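Local coordinates for protein beta sliding clamp (PDB 6DJ8) that forms a ring-shaped head-to-tail homodimer around DNA, tethering DNA polymerases and other proteins to it and so making replication processive, at the interface of chains A and B. Numbering follows the deposited sequence. Chains: chain A/B, Beta sliding clamp.

The interface of chains A and B. Residues chain A 89, 92, 126-129; chain B 296-297, 325-326, 328.
Strand 126-130 of chain A pairs antiparallel with strand 325-331 of chain B, while helix 83-92 of chain A faces the 3-10 turn 295-297 of chain B. The bridge runs through A:Lys128 with B:Lys325 and A:Leu127 with B:Gly326. At the first pair the backbones bond both ways: A:Lys128 N gives to B:Lys325 O at 2.8 Å, and B:Lys325 N returns a bond to A:Lys128 O at 3.1 Å. Their side chains leave the sheet side by side, pointing the same way, with the side-chain amines A:Lys128 NZ and B:Lys325 NZ 4.1 Å apart; if both are charged, they would be expected to repel one another. On the opposite face of the strands, B:Tyr297 reaches into chain A. Its phenol OH donates to the carboxylate oxygen A:Glu129 OE2 at 2.6 Å, arriving on the anti side and 19° out of the carboxylate plane. A bend at chi2 (-71°) turns the A:Glu129 carboxylate towards the phenol, its plane 51° from that of the ring. B:Gly326, from the same chain as the tyrosine, buttresses one face of the ring with its CA, towards the rim. A:Leu127 crosses the tyrosine at about a right angle on that same face, its methyl CD2 above and just beyond the rim, 3.7 Å from B:Tyr297 CE1. That methyl also meets the tip of another ring, B:Phe328 CZ, at 3.8 Å. From the helix, A:Ala92 CB approaches B:Tyr297 CE1 at 4.0 Å. The site joins the N-terminal domain of chain A to the C-terminal domain of chain B, carrying the outer sheet across the subunit boundary beside the helices that line the central DNA channel; its two-fold twin closes the ring.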
loop_
_atom_site.group_PDB
_atom_site.type_symbol
_atom_site.label_atom_id
_atom_site.label_comp_id
_atom_site.label_asym_id
_atom_site.label_seq_id
_atom_site.Cartn_x
_atom_site.Cartn_y
_atom_site.Cartn_z
ATOM N N ALA A 89 20.766 -6.306 1.005
ATOM C CA ALA A 89 21.775 -7.160 0.385
ATOM C C ALA A 89 21.248 -8.571 0.191
ATOM O O ALA A 89 21.364 -9.156 -0.893
ATOM C CB ALA A 89 23.047 -7.164 1.240
ATOM N N ALA A 92 18.679 -8.694 -2.348
ATOM C CA ALA A 92 19.303 -8.540 -3.659
ATOM C C ALA A 92 19.787 -9.882 -4.183
ATOM O O ALA A 92 19.698 -10.148 -5.382
ATOM C CB ALA A 92 20.459 -7.537 -3.566
ATOM N N HIS A 126 28.356 -9.502 -6.991
ATOM C CA HIS A 126 29.091 -9.174 -5.784
ATOM C C HIS A 126 28.475 -7.949 -5.129
ATOM O O HIS A 126 28.119 -6.988 -5.813
ATOM C CB HIS A 126 30.570 -8.916 -6.110
ATOM C CG HIS A 126 31.454 -8.836 -4.906
ATOM N ND1 HIS A 126 32.096 -9.935 -4.375
ATOM C CD2 HIS A 126 31.818 -7.782 -4.138
ATOM C CE1 HIS A 126 32.816 -9.561 -3.331
ATOM N NE2 HIS A 126 32.662 -8.260 -3.165
ATOM N N LEU A 127 28.357 -7.994 -3.804
ATOM C CA LEU A 127 27.859 -6.884 -3.006
ATOM C C LEU A 127 28.904 -6.515 -1.966
ATOM O O LEU A 127 29.600 -7.382 -1.437
ATOM C CB LEU A 127 26.559 -7.241 -2.283
ATOM C CG LEU A 127 25.481 -8.012 -3.041
ATOM C CD1 LEU A 127 24.315 -8.389 -2.101
ATOM C CD2 LEU A 127 24.959 -7.190 -4.245
ATOM N N LYS A 128 29.007 -5.226 -1.664
ATOM C CA LYS A 128 29.893 -4.750 -0.608
ATOM C C LYS A 128 29.061 -3.910 0.342
ATOM O O LYS A 128 28.516 -2.877 -0.061
ATOM C CB LYS A 128 31.068 -3.931 -1.163
ATOM C CG LYS A 128 32.035 -4.727 -2.010
ATOM C CD LYS A 128 33.312 -3.927 -2.306
ATOM C CE LYS A 128 34.285 -4.736 -3.154
ATOM N NZ LYS A 128 35.453 -3.924 -3.655
ATOM N N GLU A 129 28.975 -4.351 1.596
ATOM C CA GLU A 129 28.169 -3.676 2.613
ATOM C C GLU A 129 29.077 -3.142 3.711
ATOM O O GLU A 129 29.707 -3.935 4.440
ATOM C CB GLU A 129 27.130 -4.627 3.198
ATOM C CG GLU A 129 26.011 -5.014 2.225
ATOM C CD GLU A 129 25.048 -3.856 1.937
ATOM O OE1 GLU A 129 25.146 -2.795 2.602
ATOM O OE2 GLU A 129 24.174 -4.016 1.046
ATOM N N LEU B 296 18.778 -1.498 -5.537
ATOM C CA LEU B 296 18.990 -1.366 -4.091
ATOM C C LEU B 296 20.352 -0.775 -3.763
ATOM O O LEU B 296 20.657 -0.592 -2.574
ATOM C CB LEU B 296 18.839 -2.737 -3.416
ATOM C CG LEU B 296 17.440 -3.373 -3.504
ATOM C CD1 LEU B 296 17.471 -4.837 -3.067
ATOM C CD2 LEU B 296 16.410 -2.594 -2.699
ATOM N N TYR B 297 21.198 -0.549 -4.785
ATOM C CA TYR B 297 22.534 0.013 -4.622
ATOM C C TYR B 297 22.720 1.308 -5.410
ATOM O O TYR B 297 23.861 1.790 -5.538
ATOM C CB TYR B 297 23.601 -1.025 -5.026
ATOM C CG TYR B 297 23.667 -2.164 -4.023
ATOM C CD1 TYR B 297 22.820 -3.267 -4.132
ATOM C CD2 TYR B 297 24.541 -2.111 -2.942
ATOM C CE1 TYR B 297 22.846 -4.295 -3.187
ATOM C CE2 TYR B 297 24.574 -3.129 -1.994
ATOM C CZ TYR B 297 23.732 -4.211 -2.125
ATOM O OH TYR B 297 23.792 -5.215 -1.202
ATOM N N LYS B 325 28.333 -1.056 -2.549
ATOM C CA LYS B 325 28.422 -1.345 -3.976
ATOM C C LYS B 325 27.702 -2.648 -4.301
ATOM O O LYS B 325 27.790 -3.624 -3.552
ATOM C CB LYS B 325 29.907 -1.407 -4.372
ATOM C CG LYS B 325 30.236 -1.838 -5.782
ATOM C CD LYS B 325 31.702 -1.532 -6.087
ATOM C CE LYS B 325 32.509 -2.789 -6.346
ATOM N NZ LYS B 325 33.779 -2.488 -7.115
ATOM N N GLY B 326 26.973 -2.649 -5.407
ATOM C CA GLY B 326 26.379 -3.875 -5.915
ATOM C C GLY B 326 26.670 -4.054 -7.395
ATOM O O GLY B 326 26.404 -3.152 -8.193
ATOM N N PHE B 328 26.173 -6.663 -10.738
ATOM C CA PHE B 328 25.488 -7.795 -11.348
ATOM C C PHE B 328 25.889 -7.936 -12.814
ATOM O O PHE B 328 26.124 -6.945 -13.512
ATOM C CB PHE B 328 23.982 -7.628 -11.235
ATOM C CG PHE B 328 23.493 -7.603 -9.805
ATOM C CD1 PHE B 328 23.586 -6.452 -9.045
ATOM C CD2 PHE B 328 22.925 -8.728 -9.242
ATOM C CE1 PHE B 328 23.133 -6.435 -7.717
ATOM C CE2 PHE B 328 22.474 -8.722 -7.922
ATOM C CZ PHE B 328 22.577 -7.573 -7.170
#